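Local coordinates for putative cell adhesion protein (PDB 4DGU) that is a putative cell adhesion protein of the fimbrillin-like family, probably a pilus-related component of a human gut Bacteroides, and binds zinc ions, at residues D54-I59 with D63-N68; N38-G43 with A81-L86. One frame throughout, in Å; residues are numbered along the deposited sequence.

Interaction 1: residues D54-I59 with D63-N68; sequences DYTPFI and DSRAWN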
loop_
_atom_site.group_PDB
_atom_site.type_symbol
_atom_site.label_atom_id
_atom_site.label_comp_id
_atom_site.label_asym_id
_atom_site.label_seq_id
_atom_site.Cartn_x
_atom_site.Cartn_y
_atom_site.Cartn_z
ATOM N N ASP A 54 19.971 -11.255 36.422
ATOM C CA ASP A 54 20.296 -12.312 35.454
ATOM C C ASP A 54 19.084 -13.161 35.160
ATOM O O ASP A 54 18.257 -13.375 36.048
ATOM C CB ASP A 54 21.437 -13.235 35.963
ATOM C CG ASP A 54 22.797 -12.604 36.219
ATOM O OD1 ASP A 54 23.329 -12.775 37.347
ATOM O OD2 ASP A 54 23.380 -12.012 35.270
ATOM N N TYR A 55 19.016 -13.695 33.923
ATOM C CA TYR A 55 17.958 -14.609 33.492
ATOM C C TYR A 55 18.158 -15.970 34.166
ATOM O O TYR A 55 19.266 -16.502 34.179
ATOM C CB TYR A 55 17.962 -14.747 31.965
ATOM C CG TYR A 55 17.456 -13.516 31.236
ATOM C CD1 TYR A 55 16.094 -13.242 31.156
ATOM C CD2 TYR A 55 18.335 -12.662 30.563
ATOM C CE1 TYR A 55 15.614 -12.139 30.448
ATOM C CE2 TYR A 55 17.864 -11.552 29.846
ATOM C CZ TYR A 55 16.501 -11.290 29.805
ATOM O OH TYR A 55 16.022 -10.193 29.128
ATOM N N THR A 56 17.112 -16.491 34.797
ATOM C CA THR A 56 17.160 -17.800 35.458
ATOM C C THR A 56 16.030 -18.671 34.868
ATOM O O THR A 56 15.003 -18.131 34.428
ATOM C CB THR A 56 17.116 -17.670 36.999
ATOM O OG1 THR A 56 16.035 -16.820 37.393
ATOM C CG2 THR A 56 18.431 -17.140 37.588
ATOM N N PRO A 57 16.214 -20.001 34.789
ATOM C CA PRO A 57 15.151 -20.838 34.211
ATOM C C PRO A 57 13.890 -20.861 35.067
ATOM O O PRO A 57 13.961 -20.723 36.292
ATOM C CB PRO A 57 15.780 -22.236 34.123
ATOM C CG PRO A 57 17.203 -22.106 34.587
ATOM C CD PRO A 57 17.348 -20.810 35.290
ATOM N N PHE A 58 12.729 -21.010 34.409
ATOM C CA PHE A 58 11.401 -21.123 35.030
ATOM C C PHE A 58 10.556 -22.131 34.238
ATOM O O PHE A 58 10.375 -21.963 33.024
ATOM C CB PHE A 58 10.706 -19.752 35.092
ATOM C CG PHE A 58 9.387 -19.733 35.831
ATOM C CD1 PHE A 58 8.216 -20.179 35.216
ATOM C CD2 PHE A 58 9.303 -19.215 37.125
ATOM C CE1 PHE A 58 6.991 -20.152 35.894
ATOM C CE2 PHE A 58 8.077 -19.160 37.796
ATOM C CZ PHE A 58 6.926 -19.641 37.182
ATOM N N ILE A 59 10.050 -23.184 34.926
ATOM C CA ILE A 59 9.206 -24.221 34.304
ATOM C C ILE A 59 7.759 -23.745 34.367
ATOM O O ILE A 59 7.197 -23.560 35.447
ATOM C CB ILE A 59 9.418 -25.622 34.931
ATOM C CG1 ILE A 59 10.905 -26.043 34.777
ATOM C CG2 ILE A 59 8.491 -26.655 34.266
ATOM C CD1 ILE A 59 11.477 -26.849 35.879
ATOM N N ASP A 63 6.479 -24.201 38.136
ATOM C CA ASP A 63 7.240 -23.367 39.058
ATOM C C ASP A 63 6.421 -22.205 39.611
ATOM O O ASP A 63 5.331 -21.870 39.133
ATOM C CB ASP A 63 8.542 -22.829 38.404
ATOM C CG ASP A 63 9.726 -23.784 38.407
ATOM O OD1 ASP A 63 9.577 -24.919 38.909
ATOM O OD2 ASP A 63 10.805 -23.399 37.895
ATOM N N SER A 64 6.966 -21.636 40.679
ATOM C CA SER A 64 6.535 -20.441 41.383
ATOM C C SER A 64 7.816 -19.711 41.757
ATOM O O SER A 64 8.839 -20.358 42.017
ATOM C CB SER A 64 5.678 -20.780 42.599
ATOM O OG SER A 64 6.371 -21.627 43.500
ATOM N N ARG A 65 7.817 -18.389 41.639
ATOM C CA ARG A 65 9.013 -17.644 41.985
ATOM C C ARG A 65 8.758 -16.838 43.258
ATOM O O ARG A 65 7.666 -16.305 43.429
ATOM C CB ARG A 65 9.464 -16.747 40.817
ATOM C CG ARG A 65 10.831 -16.109 41.071
ATOM C CD ARG A 65 11.515 -15.657 39.816
ATOM N NE ARG A 65 12.013 -16.791 39.044
ATOM C CZ ARG A 65 12.838 -16.672 38.014
ATOM N NH1 ARG A 65 13.267 -15.476 37.633
ATOM N NH2 ARG A 65 13.218 -17.748 37.335
ATOM N N ALA A 66 9.766 -16.770 44.149
ATOM C CA ALA A 66 9.765 -15.996 45.389
ATOM C C ALA A 66 9.731 -14.492 45.062
ATOM O O ALA A 66 10.398 -14.055 44.122
ATOM C CB ALA A 66 11.010 -16.339 46.186
ATOM N N TRP A 67 8.979 -13.700 45.833
ATOM C CA TRP A 67 8.894 -12.267 45.561
ATOM C C TRP A 67 10.164 -11.481 46.036
ATOM O O TRP A 67 10.165 -10.248 45.961
ATOM C CB TRP A 67 7.590 -11.653 46.125
ATOM C CG TRP A 67 6.453 -11.603 45.132
ATOM C CD1 TRP A 67 5.258 -12.265 45.215
ATOM C CD2 TRP A 67 6.408 -10.848 43.906
ATOM N NE1 TRP A 67 4.466 -11.956 44.128
ATOM C CE2 TRP A 67 5.144 -11.081 43.315
ATOM C CE3 TRP A 67 7.308 -9.986 43.258
ATOM C CZ2 TRP A 67 4.774 -10.505 42.095
ATOM C CZ3 TRP A 67 6.945 -9.424 42.050
ATOM C CH2 TRP A 67 5.699 -9.696 41.470
ATOM N N ASN A 68 11.249 -12.182 46.417
ATOM C CA ASN A 68 12.514 -11.549 46.795
ATOM C C ASN A 68 13.362 -11.328 45.558
ATOM O O ASN A 68 14.046 -10.309 45.472
ATOM C CB ASN A 68 13.305 -12.323 47.859
ATOM C CG ASN A 68 13.050 -13.786 47.914
ATOM O OD1 ASN A 68 12.113 -14.238 48.571
ATOM N ND2 ASN A 68 13.891 -14.552 47.242
#

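Interaction 2: residues N38-G43 with A81-L86; sequences NSITTG and AHYPAL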
loop_
_atom_site.group_PDB
_atom_site.type_symbol
_atom_site.label_atom_id
_atom_site.label_comp_id
_atom_site.label_asym_id
_atom_site.label_seq_id
_atom_site.Cartn_x
_atom_site.Cartn_y
_atom_site.Cartn_z
ATOM N N ASN A 38 0.279 -21.585 22.979
ATOM C CA ASN A 38 0.327 -22.835 22.195
ATOM C C ASN A 38 1.785 -23.318 22.028
ATOM O O ASN A 38 2.002 -24.497 21.788
ATOM C CB ASN A 38 -0.361 -22.679 20.827
ATOM C CG ASN A 38 -1.877 -22.643 20.887
ATOM O OD1 ASN A 38 -2.501 -22.515 21.950
ATOM N ND2 ASN A 38 -2.508 -22.754 19.734
ATOM N N SER A 39 2.769 -22.414 22.199
ATOM C CA SER A 39 4.216 -22.695 22.150
ATOM C C SER A 39 4.753 -22.939 23.541
ATOM O O SER A 39 5.434 -23.936 23.781
ATOM C CB SER A 39 4.962 -21.521 21.532
ATOM O OG SER A 39 4.625 -21.390 20.163
ATOM N N ILE A 40 4.437 -22.025 24.469
ATOM C CA ILE A 40 4.892 -22.107 25.851
ATOM C C ILE A 40 3.790 -22.774 26.681
ATOM O O ILE A 40 2.979 -22.122 27.339
ATOM C CB ILE A 40 5.355 -20.739 26.400
ATOM C CG1 ILE A 40 6.043 -19.899 25.301
ATOM C CG2 ILE A 40 6.264 -20.961 27.617
ATOM C CD1 ILE A 40 6.209 -18.444 25.614
ATOM N N THR A 41 3.770 -24.101 26.605
ATOM C CA THR A 41 2.814 -24.959 27.300
ATOM C C THR A 41 3.412 -25.403 28.652
ATOM O O THR A 41 4.567 -25.086 28.965
ATOM C CB THR A 41 2.428 -26.148 26.400
ATOM O OG1 THR A 41 3.612 -26.865 26.029
ATOM C CG2 THR A 41 1.653 -25.718 25.154
ATOM N N THR A 42 2.612 -26.120 29.465
ATOM C CA THR A 42 3.063 -26.635 30.757
ATOM C C THR A 42 4.280 -27.544 30.509
ATOM O O THR A 42 4.277 -28.360 29.575
ATOM C CB THR A 42 1.911 -27.331 31.504
ATOM O OG1 THR A 42 0.812 -26.423 31.607
ATOM C CG2 THR A 42 2.310 -27.796 32.903
ATOM N N GLY A 43 5.325 -27.323 31.307
ATOM C CA GLY A 43 6.566 -28.076 31.214
ATOM C C GLY A 43 7.635 -27.396 30.386
ATOM O O GLY A 43 8.798 -27.792 30.443
ATOM N N ALA A 81 11.419 -12.107 29.682
ATOM C CA ALA A 81 11.534 -13.541 29.474
ATOM C C ALA A 81 11.842 -13.905 28.029
ATOM O O ALA A 81 11.312 -13.284 27.107
ATOM C CB ALA A 81 10.250 -14.235 29.920
ATOM N N HIS A 82 12.670 -14.939 27.841
ATOM C CA HIS A 82 13.019 -15.511 26.540
ATOM C C HIS A 82 12.475 -16.919 26.417
ATOM O O HIS A 82 12.556 -17.693 27.364
ATOM C CB HIS A 82 14.545 -15.537 26.321
ATOM C CG HIS A 82 15.159 -14.192 26.104
ATOM N ND1 HIS A 82 15.306 -13.654 24.834
ATOM C CD2 HIS A 82 15.649 -13.316 27.013
ATOM C CE1 HIS A 82 15.883 -12.475 25.009
ATOM N NE2 HIS A 82 16.103 -12.223 26.303
ATOM N N TYR A 83 11.906 -17.236 25.249
ATOM C CA TYR A 83 11.438 -18.565 24.896
ATOM C C TYR A 83 11.857 -18.871 23.463
ATOM O O TYR A 83 11.506 -18.122 22.570
ATOM C CB TYR A 83 9.927 -18.800 25.077
ATOM C CG TYR A 83 9.589 -20.238 24.745
ATOM C CD1 TYR A 83 9.915 -21.271 25.625
ATOM C CD2 TYR A 83 9.076 -20.584 23.493
ATOM C CE1 TYR A 83 9.702 -22.605 25.284
ATOM C CE2 TYR A 83 8.865 -21.918 23.137
ATOM C CZ TYR A 83 9.171 -22.924 24.041
ATOM O OH TYR A 83 8.958 -24.237 23.703
ATOM N N PRO A 84 12.608 -19.965 23.219
ATOM C CA PRO A 84 13.134 -20.957 24.195
ATOM C C PRO A 84 14.154 -20.341 25.181
ATOM O O PRO A 84 14.636 -19.226 24.945
ATOM C CB PRO A 84 13.786 -22.014 23.287
ATOM C CG PRO A 84 13.184 -21.808 21.916
ATOM C CD PRO A 84 12.991 -20.319 21.840
ATOM N N ALA A 85 14.479 -21.049 26.281
ATOM C CA ALA A 85 15.436 -20.584 27.302
ATOM C C ALA A 85 16.841 -20.304 26.714
ATOM O O ALA A 85 17.244 -20.931 25.735
ATOM C CB ALA A 85 15.546 -21.609 28.423
ATOM N N LEU A 86 17.577 -19.370 27.326
ATOM C CA LEU A 86 18.932 -19.005 26.919
ATOM C C LEU A 86 19.972 -20.004 27.392
ATOM O O LEU A 86 19.723 -20.766 28.334
ATOM C CB LEU A 86 19.316 -17.637 27.514
ATOM C CG LEU A 86 18.399 -16.452 27.293
ATOM C CD1 LEU A 86 18.843 -15.287 28.149
ATOM C CD2 LEU A 86 18.352 -16.059 25.827
#

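Interaction 1: residues D54-I59 with D63-N68
In this fimbrillin-like fold the turn between strand 56-59 and the short strand 65-66 is closed by Ile59 and Asp63, which meet twice. Asp63 N donates to Ile59 O at 2.9 Å. In return, Ile59 N gives a nearly straight bond to the side chain of Asp63, 3.1 Å to OD2. The amide reaches OD2 from above the carboxylate plane, 65° out of it. Asp63 CG lies beside its own backbone N (chi1 -82°), which turns the carboxylate back to that amide. Asp63 CB lies over the centre of the Phe58 ring, 3.7 Å from the centroid, as a CH-pi contact. Ring and carboxylate planes are almost perpendicular.

Past the turn the two chains separate, and Arg65 spans the gap with its side chain. Arg65 CG is anti to the backbone N and the chain bends at chi3 (-73°), bringing the guanidinium to the start of strand 56-59. Arg65 NH2 donates a weak bond to Thr56 O at 3.4 Å. Pro57 O is near the guanidinium edge, and Thr56 OG1 lies 3.0 Å from Arg65 NH2. The backbone N of Arg65 sits at the edge of the Phe58 ring.

Arg65 NH1 also bonds Met48 O, so the guanidinium touches strand 45-50 as well. Strand 56-59 pairs with strand 45-50, whereas strand 65-66 pairs with strand 13-20. Phe58 touches both of these partner strands, at Met48 of strand 45-50 and Ile16 of strand 13-20.

Interaction 2: residues N38-G43 with A81-L86
One face of the Tyr83 ring carries Ile40, and the opposite face carries CD of Pro84, the next residue, offset toward the rim. Ile40 CG1 stands 3.5 Å above the Tyr83 ring plane, offset toward the rim on the CG and CD2 side. Ile40 CG1 is 3.6 Å from Tyr83 CD2 and 3.9 Å from the ring centroid, a CH-pi contact. Ile40 CD1 continues past the ring toward its root and meets Tyr83 CB at 3.8 Å. Ile40 CG2 makes a looser approach to Tyr83 CD1. The two side chains run past each other in opposite directions. Ser39 O comes to the ring obliquely and lies 3.5 Å from Tyr83 OH. The CB of Ser39 is 4.2 Å from Tyr83 CE2.

Tyr83 is the last residue of strand 77-83, a member of the mixed sheet in this fimbrillin-like fold. Its CG is anti to the backbone N (chi1 -177°), which carries the ring toward the segment that follows the short helix 36-39. The peptide bond to Pro84 is cis, at the point where the strand ends.

The polar ends have their main partners elsewhere. Tyr83 OH is hydrogen-bonded to Glu44, just after segment 38-43, and Ser39 OG to Glu106. No hydrogen bond joins the two segments, so the contact is mainly apolar. Ile40 is buried and also packs on Ile46, Leu108 and Phe125, which come from three strands of the sheet. Tyr83 touches Ile46 and Leu108 too. Its side chain lies about 7 Å from that of His107, a zinc-binding residue of this protein whose metal is not bound to this chain here.

Overall arrangement
Both interactions reach the same mixed sheet, and their centres are about 13 Å apart. Interaction 1 is nested along the chain inside the loop closed by interaction 2. Both are partly buried. Interaction 1 is the more peripheral, its centre about 24 Å from the centre of the chain against about 13 Å. Two of its touching residues are exposed; interaction 2 has none. Interaction 1 joins neighbours in sequence and combines polar bonds with a ring contact. Interaction 2 joins distant residues and rests mainly on apolar contact with a ring. The two also touch: Tyr55 packs against His82 and Leu86, and Ile59 CG2 meets Gly43 CA. Strand 45-50 pairs with both 56-59 and 77-83.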